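PDB 4TRT: DNA polymerase III subunit beta from Deinococcus radiodurans, which probably tethers DNA polymerases and other proteins to DNA, forming a ring-shaped head-to-tail homodimer that gives them processivity. Local coordinates for residues A[109-112]-A[113-116]; A[257-260]-A[261-265]. All blocks are in the same frame, centred on the assembly; numbering follows the deposited sequence.

Interaction 1 (A[109-112]-A[113-116]); sequences TGDI and EAYP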
loop_
_atom_site.group_PDB
_atom_site.type_symbol
_atom_site.label_atom_id
_atom_site.label_comp_id
_atom_site.label_asym_id
_atom_site.label_seq_id
_atom_site.Cartn_x
_atom_site.Cartn_y
_atom_site.Cartn_z
ATOM N N THR A 109 15.294 25.655 -13.631
ATOM C CA THR A 109 16.341 24.702 -13.989
ATOM C C THR A 109 17.569 24.956 -13.124
ATOM O O THR A 109 17.701 26.025 -12.538
ATOM C CB THR A 109 16.740 24.844 -15.466
ATOM O OG1 THR A 109 17.111 26.200 -15.711
ATOM C CG2 THR A 109 15.581 24.486 -16.377
ATOM N N GLY A 110 18.480 23.985 -13.079
ATOM C CA GLY A 110 19.658 24.057 -12.225
ATOM C C GLY A 110 20.945 24.308 -12.980
ATOM O O GLY A 110 20.943 24.728 -14.143
ATOM N N ASP A 111 22.053 24.041 -12.303
ATOM C CA ASP A 111 23.383 24.325 -12.840
ATOM C C ASP A 111 23.868 23.138 -13.674
ATOM O O ASP A 111 24.622 22.315 -13.195
ATOM C CB ASP A 111 24.342 24.619 -11.679
ATOM C CG ASP A 111 25.686 25.180 -12.135
ATOM O OD1 ASP A 111 25.893 25.409 -13.348
ATOM O OD2 ASP A 111 26.536 25.404 -11.253
ATOM N N ILE A 112 23.437 23.070 -14.929
ATOM C CA ILE A 112 23.845 21.978 -15.837
ATOM C C ILE A 112 25.385 21.878 -15.954
ATOM O O ILE A 112 25.939 20.778 -15.979
ATOM C CB ILE A 112 23.214 22.179 -17.238
ATOM C CG1 ILE A 112 23.613 21.078 -18.223
ATOM C CG2 ILE A 112 23.622 23.521 -17.828
ATOM C CD1 ILE A 112 23.118 19.709 -17.866
ATOM N N GLU A 113 26.070 23.021 -15.981
ATOM C CA GLU A 113 27.545 23.037 -16.087
ATOM C C GLU A 113 28.239 22.277 -14.960
ATOM O O GLU A 113 29.308 21.720 -15.165
ATOM C CB GLU A 113 28.086 24.471 -16.130
ATOM C CG GLU A 113 27.623 25.293 -17.328
ATOM C CD GLU A 113 28.082 24.715 -18.658
ATOM O OE1 GLU A 113 29.121 25.185 -19.190
ATOM O OE2 GLU A 113 27.412 23.789 -19.164
ATOM N N ALA A 114 27.626 22.244 -13.783
ATOM C CA ALA A 114 28.198 21.544 -12.640
ATOM C C ALA A 114 27.783 20.070 -12.535
ATOM O O ALA A 114 28.290 19.366 -11.665
ATOM C CB ALA A 114 27.842 22.274 -11.352
ATOM N N TYR A 115 26.856 19.607 -13.379
ATOM C CA TYR A 115 26.436 18.198 -13.348
ATOM C C TYR A 115 27.472 17.324 -14.083
ATOM O O TYR A 115 27.902 17.684 -15.173
ATOM C CB TYR A 115 25.034 18.004 -13.962
ATOM C CG TYR A 115 24.434 16.668 -13.592
ATOM C CD1 TYR A 115 24.726 15.525 -14.330
ATOM C CD2 TYR A 115 23.627 16.531 -12.470
ATOM C CE1 TYR A 115 24.212 14.281 -13.975
ATOM C CE2 TYR A 115 23.116 15.300 -12.108
ATOM C CZ TYR A 115 23.413 14.173 -12.866
ATOM O OH TYR A 115 22.909 12.950 -12.505
ATOM N N PRO A 116 27.862 16.166 -13.501
ATOM C CA PRO A 116 28.938 15.359 -14.099
ATOM C C PRO A 116 28.595 14.782 -15.468
ATOM O O PRO A 116 27.469 14.359 -15.673
ATOM C CB PRO A 116 29.099 14.198 -13.101
ATOM C CG PRO A 116 27.762 14.085 -12.446
ATOM C CD PRO A 116 27.364 15.529 -12.265
#

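Interaction 2 (A[257-260]-A[261-265]); sequences LKEA and VNRVA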
loop_
_atom_site.group_PDB
_atom_site.type_symbol
_atom_site.label_atom_id
_atom_site.label_comp_id
_atom_site.label_asym_id
_atom_site.label_seq_id
_atom_site.Cartn_x
_atom_site.Cartn_y
_atom_site.Cartn_z
ATOM N N LEU A 257 1.901 -26.262 -0.734
ATOM C CA LEU A 257 3.054 -26.236 0.169
ATOM C C LEU A 257 3.366 -24.823 0.652
ATOM O O LEU A 257 3.641 -24.618 1.844
ATOM C CB LEU A 257 4.292 -26.874 -0.483
ATOM C CG LEU A 257 5.585 -26.828 0.319
ATOM C CD1 LEU A 257 5.479 -27.628 1.628
ATOM C CD2 LEU A 257 6.737 -27.319 -0.561
ATOM N N LYS A 258 3.321 -23.850 -0.252
ATOM C CA LYS A 258 3.597 -22.458 0.119
ATOM C C LYS A 258 2.586 -21.955 1.124
ATOM O O LYS A 258 2.956 -21.335 2.105
ATOM C CB LYS A 258 3.561 -21.540 -1.090
ATOM C CG LYS A 258 4.699 -21.783 -2.070
ATOM C CD LYS A 258 4.531 -20.882 -3.293
ATOM C CE LYS A 258 5.456 -21.325 -4.390
ATOM N NZ LYS A 258 5.435 -20.372 -5.541
ATOM N N GLU A 259 1.312 -22.245 0.875
ATOM C CA GLU A 259 0.254 -21.790 1.742
ATOM C C GLU A 259 0.326 -22.487 3.118
ATOM O O GLU A 259 0.031 -21.866 4.137
ATOM C CB GLU A 259 -1.108 -21.964 1.055
ATOM C CG GLU A 259 -1.268 -21.006 -0.130
ATOM C CD GLU A 259 -2.581 -21.130 -0.891
ATOM O OE1 GLU A 259 -3.337 -22.083 -0.665
ATOM O OE2 GLU A 259 -2.849 -20.253 -1.740
ATOM N N ALA A 260 0.747 -23.747 3.144
ATOM C CA ALA A 260 0.890 -24.479 4.384
ATOM C C ALA A 260 2.061 -23.963 5.220
ATOM O O ALA A 260 1.924 -23.816 6.430
ATOM C CB ALA A 260 1.026 -25.972 4.118
ATOM N N VAL A 261 3.208 -23.668 4.579
ATOM C CA VAL A 261 4.378 -23.152 5.297
ATOM C C VAL A 261 4.032 -21.789 5.856
ATOM O O VAL A 261 4.269 -21.496 7.043
ATOM C CB VAL A 261 5.625 -23.104 4.400
ATOM C CG1 VAL A 261 6.747 -22.295 5.035
ATOM C CG2 VAL A 261 6.111 -24.529 4.095
ATOM N N ASN A 262 3.419 -20.961 5.021
ATOM C CA ASN A 262 2.992 -19.638 5.444
ATOM C C ASN A 262 2.105 -19.672 6.686
ATOM O O ASN A 262 2.370 -18.962 7.661
ATOM C CB ASN A 262 2.258 -18.906 4.324
ATOM C CG ASN A 262 1.876 -17.496 4.727
ATOM O OD1 ASN A 262 2.743 -16.651 4.906
ATOM N ND2 ASN A 262 0.588 -17.253 4.928
ATOM N N ARG A 263 1.046 -20.470 6.661
ATOM C CA ARG A 263 0.089 -20.446 7.765
ATOM C C ARG A 263 0.679 -21.005 9.070
ATOM O O ARG A 263 0.450 -20.432 10.143
ATOM C CB ARG A 263 -1.230 -21.126 7.397
ATOM C CG ARG A 263 -1.196 -22.638 7.232
ATOM C CD ARG A 263 -2.613 -23.187 7.078
ATOM N NE ARG A 263 -3.263 -22.671 5.878
ATOM C CZ ARG A 263 -3.232 -23.254 4.672
ATOM N NH1 ARG A 263 -2.603 -24.409 4.460
ATOM N NH2 ARG A 263 -3.853 -22.673 3.668
ATOM N N VAL A 264 1.462 -22.076 8.974
ATOM C CA VAL A 264 2.071 -22.693 10.156
ATOM C C VAL A 264 3.138 -21.795 10.789
ATOM O O VAL A 264 3.261 -21.735 12.003
ATOM C CB VAL A 264 2.632 -24.091 9.807
ATOM C CG1 VAL A 264 3.497 -24.636 10.935
ATOM C CG2 VAL A 264 1.475 -25.037 9.533
ATOM N N ALA A 265 3.878 -21.066 9.956
ATOM C CA ALA A 265 4.986 -20.223 10.417
ATOM C C ALA A 265 4.520 -19.105 11.360
ATOM O O ALA A 265 5.325 -18.560 12.131
ATOM C CB ALA A 265 5.734 -19.637 9.218
HETATM O O HOH W 1 -1.227 -19.426 4.253
HETATM O O HOH W 2 -4.098 -24.003 1.185
#

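Interaction 1 (A[109-112]-A[113-116])
Asp111 meets Ala114 where the chain, having left strand 103-108, winds into a short 3-10 turn. The approach to it is extended: Thr109 is still tied to Gln94 through OG1 and its backbone, and Gly110 pairs by its backbone with Val69. The weak bond from Ile112 N to Gly110 O, 3.1 Å long, marks an inverse gamma turn centred on Asp111. From there Asp111 O accepts Ala114 N at 3.1 Å, with an N-H...O angle of 141°. A chi1 of -169° sets CG of Asp111 anti to the backbone N and beside the carbonyl carbon; Asp111 OD2 then rests 3.4 Å from the methyl CB of Ala114, and Asp111 OD1 lies 3.7 Å from CB of Glu113. Ile112 supplies the second turn bond, Ile112 O taking Tyr115 N at 3.0 Å and a straighter 152°. This i to i+3 spacing, repeated in two successive bonds, is the evidence for 3-10 geometry. Ile112 O is also 3.5 Å from CB of Tyr115, whose ring then leads off, with Pro116 CD over one of its faces. The CG2 branch of Ile112 comes within 4.0 Å of OE2 of Glu113, a carboxylate folded back by the bend of its chain at chi2. Ile112 and Tyr115 both pack on Val69 and Lys35, which set the turn against strands 68-71 and 33-38 of the N-terminal domain. Between the two segments the hydrogen bonds are all main-chain, and the side chains of Asp111, Ile112, Glu113 and Ala114 meet by close packing. Asp111 OD1 and Glu113 OE2 stay 6.2 Å apart on an exposed surface, a separation at which solvent can probably screen the two like charges.

Interaction 2 (A[257-260]-A[261-265])
Arg263 folds back over the preceding turn of helix 254-265, an alpha helix of the clamp's C-terminal domain, and sets its guanidinium face against Glu259 O, which stands 3.5 Å above the centre of the plane. Two torsions put it there: CG sits between the backbone N and the carbonyl carbon (chi1 70°), and the chain bends at chi3 (63°). Arg263 NH1 comes 3.5 Å from Ala260 CA. The Glu259 side chain runs extended, and its OE1 lies 4.4 Å from Arg263 NH2, beyond a salt bridge; water 2, at the guanidinium edge and in its plane, accepts from Arg263 NH2 and donates to Glu259 OE1, 2.8 Å away. The strongest polar partner lies outside this helix: Arg263 NH1 forms a salt bridge with Asp298. NE also donates to Asn81 O of the second subunit, so the arginine serves the dimer interface. A leucine here would probably leave the Asp298 carboxylate without its mate and that Asn81 carbonyl without its donor. On another side of the helix, Leu257 and Val261 point the same way, side by side, with CD1 of Leu257 4.0 Å from CG2 of Val261; both pack on helix 317-324. Four successive i to i+4 backbone bonds carry the turns. Glu259 O is gripped twice, by Arg263 N and by water 1, which donates to it at 2.7 Å and accepts Asn262 ND2 at 2.9 Å.

Both contacts are local, each within one continuous piece of chain, so neither closes a long loop, and they follow in series without nesting or crossing. Nearest the N terminus, interaction 1 begins the long connection from strand 103-108 to strand 126-129, keeping its start on the N-terminal domain. The chain then passes through the central domain before reaching interaction 2, which joins helix 254-265 to helix 317-324, strands 284-290 and 294-301 and the second subunit. The centres of interaction 1 and interaction 2 lie about 53 Å apart, on opposite sides of the chain's centre. The nearest atoms of interaction 1 and interaction 2 are about 38 Å apart.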